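Local coordinates for protein predicted ATPase of the ABC class (Vibrio vulnificus, PDB 5D6A) that binds the ATP analogue AMP-PNP in an ABC-class P-loop domain and probably hydrolyses ATP, at residues P257-K271 and Y415-Y428. Sequence-based numbering, arbitrary orientation.
Sequences PKGITLIVGGGFHGK and YLDVADNVIQMHDY. With ANP (phosphoaminophosphonic acid-adenylate ester), chain C.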
loop_
_atom_site.group_PDB
_atom_site.type_symbol
_atom_site.label_atom_id
_atom_site.label_comp_id
_atom_site.label_asym_id
_atom_site.label_seq_id
_atom_site.Cartn_x
_atom_site.Cartn_y
_atom_site.Cartn_z
ATOM N N PRO A 257 31.497 -2.673 7.679
ATOM C CA PRO A 257 31.837 -2.413 9.074
ATOM C C PRO A 257 30.861 -1.484 9.781
ATOM O O PRO A 257 30.016 -0.865 9.138
ATOM C CB PRO A 257 33.215 -1.754 8.977
ATOM C CG PRO A 257 33.205 -1.068 7.657
ATOM C CD PRO A 257 32.350 -1.905 6.752
ATOM N N LYS A 258 30.988 -1.398 11.102
ATOM C CA LYS A 258 30.140 -0.523 11.899
ATOM C C LYS A 258 30.367 0.932 11.511
ATOM O O LYS A 258 31.336 1.263 10.826
ATOM C CB LYS A 258 30.425 -0.701 13.389
ATOM C CG LYS A 258 30.053 -2.062 13.953
ATOM C CD LYS A 258 30.423 -2.135 15.426
ATOM C CE LYS A 258 30.051 -3.470 16.048
ATOM N NZ LYS A 258 30.494 -3.552 17.469
ATOM N N GLY A 259 29.468 1.798 11.959
ATOM C CA GLY A 259 29.554 3.216 11.654
ATOM C C GLY A 259 28.684 3.571 10.468
ATOM O O GLY A 259 27.749 2.848 10.136
ATOM N N ILE A 260 29.006 4.685 9.823
ATOM C CA ILE A 260 28.243 5.169 8.683
ATOM C C ILE A 260 28.819 4.636 7.375
ATOM O O ILE A 260 30.014 4.758 7.125
ATOM C CB ILE A 260 28.233 6.709 8.647
ATOM C CG1 ILE A 260 27.711 7.261 9.981
ATOM C CG2 ILE A 260 27.391 7.213 7.478
ATOM C CD1 ILE A 260 27.765 8.769 10.092
ATOM N N THR A 261 27.955 4.051 6.550
ATOM C CA THR A 261 28.356 3.506 5.258
ATOM C C THR A 261 27.438 4.052 4.166
ATOM O O THR A 261 26.215 3.937 4.255
ATOM C CB THR A 261 28.288 1.967 5.250
ATOM O OG1 THR A 261 29.113 1.445 6.298
ATOM C CG2 THR A 261 28.761 1.409 3.909
ATOM N N LEU A 262 28.031 4.651 3.138
ATOM C CA LEU A 262 27.259 5.210 2.038
ATOM C C LEU A 262 27.317 4.313 0.815
ATOM O O LEU A 262 28.340 3.682 0.539
ATOM C CB LEU A 262 27.779 6.599 1.667
ATOM C CG LEU A 262 27.752 7.646 2.777
ATOM C CD1 LEU A 262 28.281 8.968 2.245
ATOM C CD2 LEU A 262 26.345 7.808 3.335
ATOM N N ILE A 263 26.203 4.263 0.094
ATOM C CA ILE A 263 26.087 3.493 -1.137
ATOM C C ILE A 263 25.729 4.492 -2.232
ATOM O O ILE A 263 24.575 4.893 -2.366
ATOM C CB ILE A 263 25.028 2.381 -1.015
ATOM C CG1 ILE A 263 25.467 1.367 0.046
ATOM C CG2 ILE A 263 24.827 1.676 -2.352
ATOM C CD1 ILE A 263 24.485 0.236 0.272
ATOM N N VAL A 264 26.733 4.898 -3.000
ATOM C CA VAL A 264 26.546 5.896 -4.048
ATOM C C VAL A 264 26.590 5.304 -5.453
ATOM O O VAL A 264 26.706 4.090 -5.631
ATOM C CB VAL A 264 27.614 7.003 -3.935
ATOM C CG1 VAL A 264 27.531 7.671 -2.570
ATOM C CG2 VAL A 264 29.013 6.448 -4.171
ATOM N N GLY A 265 26.488 6.181 -6.446
ATOM C CA GLY A 265 26.518 5.783 -7.846
ATOM C C GLY A 265 25.393 6.437 -8.617
ATOM O O GLY A 265 24.447 6.961 -8.026
ATOM N N GLY A 266 25.500 6.410 -9.941
ATOM C CA GLY A 266 24.479 6.985 -10.809
ATOM C C GLY A 266 23.191 6.186 -10.746
ATOM O O GLY A 266 23.118 5.151 -10.074
ATOM N N GLY A 267 22.179 6.648 -11.468
ATOM C CA GLY A 267 20.882 5.986 -11.477
ATOM C C GLY A 267 20.838 4.685 -12.260
ATOM O O GLY A 267 21.451 4.560 -13.320
ATOM N N PHE A 268 20.110 3.716 -11.711
ATOM C CA PHE A 268 19.900 2.403 -12.325
ATOM C C PHE A 268 21.174 1.541 -12.329
ATOM O O PHE A 268 21.399 0.759 -13.251
ATOM C CB PHE A 268 19.330 2.572 -13.746
ATOM C CG PHE A 268 18.509 1.403 -14.218
ATOM C CD1 PHE A 268 17.183 1.279 -13.820
ATOM C CD2 PHE A 268 19.039 0.445 -15.068
ATOM C CE1 PHE A 268 16.409 0.214 -14.246
ATOM C CE2 PHE A 268 18.267 -0.623 -15.500
ATOM C CZ PHE A 268 16.950 -0.736 -15.091
ATOM N N HIS A 269 21.988 1.677 -11.281
ATOM C CA HIS A 269 23.235 0.903 -11.155
ATOM C C HIS A 269 23.195 -0.216 -10.101
ATOM O O HIS A 269 24.127 -1.018 -10.030
ATOM C CB HIS A 269 24.427 1.835 -10.914
ATOM C CG HIS A 269 24.825 2.618 -12.124
ATOM N ND1 HIS A 269 24.265 3.834 -12.443
ATOM C CD2 HIS A 269 25.717 2.346 -13.105
ATOM C CE1 HIS A 269 24.800 4.284 -13.564
ATOM N NE2 HIS A 269 25.683 3.399 -13.987
ATOM N N GLY A 270 22.143 -0.265 -9.282
ATOM C CA GLY A 270 21.997 -1.334 -8.287
ATOM C C GLY A 270 22.150 -0.966 -6.819
ATOM O O GLY A 270 22.470 -1.828 -6.006
ATOM N N LYS A 271 21.907 0.296 -6.472
ATOM C CA LYS A 271 22.046 0.749 -5.085
ATOM C C LYS A 271 20.920 0.215 -4.207
ATOM O O LYS A 271 21.177 -0.325 -3.131
ATOM C CB LYS A 271 22.093 2.275 -5.002
ATOM C CG LYS A 271 23.206 2.909 -5.828
ATOM C CD LYS A 271 23.269 4.424 -5.661
ATOM C CE LYS A 271 22.034 5.143 -6.189
ATOM N NZ LYS A 271 21.842 4.940 -7.650
ATOM N N TYR A 415 27.111 14.381 3.170
ATOM C CA TYR A 415 27.272 13.198 4.022
ATOM C C TYR A 415 28.650 12.563 3.859
ATOM O O TYR A 415 29.132 11.884 4.762
ATOM C CB TYR A 415 26.217 12.138 3.699
ATOM C CG TYR A 415 24.871 12.358 4.332
ATOM C CD1 TYR A 415 23.936 13.210 3.761
ATOM C CD2 TYR A 415 24.521 11.682 5.493
ATOM C CE1 TYR A 415 22.693 13.398 4.343
ATOM C CE2 TYR A 415 23.285 11.861 6.081
ATOM C CZ TYR A 415 22.374 12.718 5.503
ATOM O OH TYR A 415 21.144 12.893 6.091
ATOM N N LEU A 416 29.272 12.775 2.701
ATOM C CA LEU A 416 30.595 12.210 2.406
ATOM C C LEU A 416 31.641 12.565 3.458
ATOM O O LEU A 416 32.614 11.833 3.650
ATOM C CB LEU A 416 31.092 12.703 1.043
ATOM C CG LEU A 416 30.261 12.341 -0.187
ATOM C CD1 LEU A 416 30.846 13.013 -1.420
ATOM C CD2 LEU A 416 30.189 10.832 -0.368
ATOM N N ASP A 417 31.430 13.691 4.130
ATOM C CA ASP A 417 32.359 14.172 5.140
ATOM C C ASP A 417 32.382 13.285 6.388
ATOM O O ASP A 417 33.453 12.888 6.850
ATOM C CB ASP A 417 31.996 15.615 5.513
ATOM C CG ASP A 417 33.081 16.314 6.313
ATOM O OD1 ASP A 417 34.211 15.785 6.415
ATOM O OD2 ASP A 417 32.805 17.417 6.827
ATOM N N VAL A 418 31.203 12.959 6.912
ATOM C CA VAL A 418 31.101 12.157 8.140
ATOM C C VAL A 418 31.098 10.630 7.920
ATOM O O VAL A 418 31.183 9.867 8.881
ATOM C CB VAL A 418 29.843 12.559 8.956
ATOM C CG1 VAL A 418 28.563 12.093 8.265
ATOM C CG2 VAL A 418 29.912 12.008 10.376
ATOM N N ALA A 419 31.017 10.185 6.669
ATOM C CA ALA A 419 30.978 8.748 6.374
ATOM C C ALA A 419 32.308 8.049 6.644
ATOM O O ALA A 419 33.368 8.627 6.432
ATOM C CB ALA A 419 30.561 8.521 4.929
ATOM N N ASP A 420 32.237 6.802 7.114
ATOM C CA ASP A 420 33.434 5.999 7.376
ATOM C C ASP A 420 33.864 5.323 6.082
ATOM O O ASP A 420 35.039 5.362 5.715
ATOM C CB ASP A 420 33.180 4.916 8.431
ATOM C CG ASP A 420 32.675 5.477 9.746
ATOM O OD1 ASP A 420 31.649 6.187 9.735
ATOM O OD2 ASP A 420 33.278 5.170 10.798
ATOM N N ASN A 421 32.907 4.681 5.410
ATOM C CA ASN A 421 33.167 3.997 4.145
ATOM C C ASN A 421 32.152 4.391 3.072
ATOM O O ASN A 421 30.992 4.672 3.380
ATOM C CB ASN A 421 33.151 2.478 4.335
ATOM C CG ASN A 421 34.132 2.013 5.393
ATOM O OD1 ASN A 421 34.084 2.461 6.537
ATOM N ND2 ASN A 421 35.006 1.085 5.024
ATOM N N VAL A 422 32.596 4.410 1.815
ATOM C CA VAL A 422 31.731 4.772 0.692
ATOM C C VAL A 422 31.840 3.734 -0.425
ATOM O O VAL A 422 32.921 3.499 -0.964
ATOM C CB VAL A 422 32.082 6.164 0.135
ATOM C CG1 VAL A 422 31.137 6.538 -0.997
ATOM C CG2 VAL A 422 32.021 7.207 1.240
ATOM N N ILE A 423 30.707 3.127 -0.766
ATOM C CA ILE A 423 30.643 2.108 -1.807
ATOM C C ILE A 423 29.961 2.664 -3.050
ATOM O O ILE A 423 28.921 3.311 -2.950
ATOM C CB ILE A 423 29.860 0.878 -1.317
ATOM C CG1 ILE A 423 30.580 0.250 -0.119
ATOM C CG2 ILE A 423 29.700 -0.139 -2.441
ATOM C CD1 ILE A 423 29.807 -0.863 0.556
ATOM N N GLN A 424 30.544 2.409 -4.219
ATOM C CA GLN A 424 29.970 2.886 -5.468
ATOM C C GLN A 424 29.497 1.715 -6.317
ATOM O O GLN A 424 30.243 0.760 -6.537
ATOM C CB GLN A 424 30.991 3.705 -6.261
ATOM C CG GLN A 424 30.408 4.355 -7.513
ATOM C CD GLN A 424 31.447 5.065 -8.358
ATOM O OE1 GLN A 424 32.644 4.872 -8.180
ATOM N NE2 GLN A 424 30.988 5.879 -9.299
HETATM N N MSE A 425 28.255 1.793 -6.787
HETATM C CA MSE A 425 27.694 0.764 -7.652
HETATM C C MSE A 425 27.891 1.223 -9.071
HETATM O O MSE A 425 27.587 2.368 -9.414
HETATM C CB MSE A 425 26.210 0.542 -7.371
HETATM C CG MSE A 425 25.952 0.029 -5.956
HETATM SE SE MSE A 425 26.925 -1.652 -5.618
HETATM C CE MSE A 425 25.785 -2.882 -6.650
ATOM N N HIS A 426 28.416 0.331 -9.903
ATOM C CA HIS A 426 28.672 0.624 -11.305
ATOM C C HIS A 426 28.510 -0.668 -12.082
ATOM O O HIS A 426 29.188 -1.644 -11.794
ATOM C CB HIS A 426 30.089 1.173 -11.466
ATOM C CG HIS A 426 30.494 1.409 -12.887
ATOM N ND1 HIS A 426 30.278 2.605 -13.535
ATOM C CD2 HIS A 426 31.110 0.601 -13.781
ATOM C CE1 HIS A 426 30.741 2.524 -14.769
ATOM N NE2 HIS A 426 31.250 1.318 -14.945
ATOM N N ASP A 427 27.620 -0.673 -13.072
ATOM C CA ASP A 427 27.352 -1.886 -13.850
ATOM C C ASP A 427 27.104 -3.105 -12.952
ATOM O O ASP A 427 27.473 -4.231 -13.288
ATOM C CB ASP A 427 28.478 -2.154 -14.855
ATOM C CG ASP A 427 28.502 -1.145 -15.996
ATOM O OD1 ASP A 427 27.635 -0.246 -16.030
ATOM O OD2 ASP A 427 29.386 -1.259 -16.871
ATOM N N TYR A 428 26.474 -2.846 -11.806
ATOM C CA TYR A 428 26.101 -3.872 -10.822
ATOM C C TYR A 428 27.284 -4.584 -10.154
ATOM O O TYR A 428 27.306 -5.811 -10.042
ATOM C CB TYR A 428 25.132 -4.884 -11.445
ATOM C CG TYR A 428 24.035 -4.219 -12.244
ATOM C CD1 TYR A 428 23.079 -3.428 -11.620
ATOM C CD2 TYR A 428 23.953 -4.380 -13.624
ATOM C CE1 TYR A 428 22.078 -2.808 -12.344
ATOM C CE2 TYR A 428 22.951 -3.769 -14.355
ATOM C CZ TYR A 428 22.016 -2.984 -13.710
ATOM O OH TYR A 428 21.021 -2.372 -14.430
HETATM P PG ANP C . 17.844 3.728 -5.991
HETATM O O1G ANP C . 18.469 3.209 -4.720
HETATM O O2G ANP C . 16.357 3.977 -5.878
HETATM O O3G ANP C . 18.631 4.865 -6.597
HETATM P PB ANP C . 19.251 2.309 -8.317
HETATM O O1B ANP C . 20.568 2.253 -7.605
HETATM O O2B ANP C . 19.025 3.450 -9.283
HETATM N N3B ANP C . 17.970 2.388 -7.118
HETATM P PA ANP C . 18.182 -0.270 -8.721
HETATM O O1A ANP C . 18.962 -1.299 -7.947
HETATM O O2A ANP C . 16.926 0.301 -8.113
HETATM O O3A ANP C . 19.159 0.934 -9.150
HETATM O "O5'" ANP C . 17.783 -0.889 -10.145
HETATM C "C5'" ANP C . 18.766 -1.485 -10.979
HETATM C "C4'" ANP C . 18.107 -2.462 -11.943
HETATM O "O4'" ANP C . 19.088 -3.407 -12.379
HETATM C "C3'" ANP C . 16.980 -3.265 -11.311
HETATM O "O3'" ANP C . 15.932 -3.484 -12.267
HETATM C "C2'" ANP C . 17.628 -4.569 -10.901
HETATM O "O2'" ANP C . 16.723 -5.673 -11.016
HETATM C "C1'" ANP C . 18.820 -4.704 -11.845
HETATM N N9 ANP C . 20.023 -5.217 -11.146
HETATM C C8 ANP C . 20.512 -4.798 -9.958
HETATM N N7 ANP C . 21.626 -5.502 -9.630
HETATM C C5 ANP C . 21.863 -6.382 -10.619
HETATM C C6 ANP C . 22.874 -7.425 -10.906
HETATM N N6 ANP C . 23.884 -7.666 -10.040
HETATM N N1 ANP C . 22.755 -8.124 -12.059
HETATM C C2 ANP C . 21.753 -7.894 -12.935
HETATM N N3 ANP C . 20.803 -6.959 -12.727
HETATM C C4 ANP C . 20.805 -6.188 -11.613
#
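Leu262 N donates to Asn421 O (3.0 Å) and Leu262 O accepts from Ile423 N, central to a parallel ladder that Val264 continues with Ile423 O and Met425 N. Branched apolar residues (Ile260, Leu262, Ile263, Val264, Val422, Ile423) suit its buried core. With CG anti to the carbonyl carbon (chi1 -59°), Leu262 carries CD1 to 3.5 Å from the methyl CB of Ala419, while the Leu416 side chain crosses it at about a right angle; on the same face Val264 CG2 meets Val422 CG1. At the strand entrance Asp420 OD1 takes the N-H of Ile260 (3.0 Å) from above the carboxylate plane, while Ile260 O accepts Asp420 N and, weakly, Asn421 N.

At the other end the ladder opens into a Walker A-like P-loop, and both segments reach the AMP-PNP. Gly265 and Gly270 adopt positive phi (132° and 110°) in conformations that call for glycine. Phe268 N bonds to O2B (2.7 Å) and Lys271 N to O1B (2.6 Å). The long chain of Lys271, bent at chi3 and chi4, curls NZ back to the same O1B and to Gly266 O (2.7 Å), its amine suiting the phosphates. Tyr428 lays a flat ring over the flat adenine, AMP-PNP C4 lying 3.5 Å above the Tyr428 plane, offset toward the rim. The selenomethionine Met425, its chain bent, brings CE to Gly270 O.

Further out, Arg398 of helix 390-401 forms a salt bridge with Asp420, and His426 bonds to Asp384 of the second subunit. Strand 260-264 lies between strands 404-408 and 421-425, with helix 434-443 packed against Leu416 and Val422.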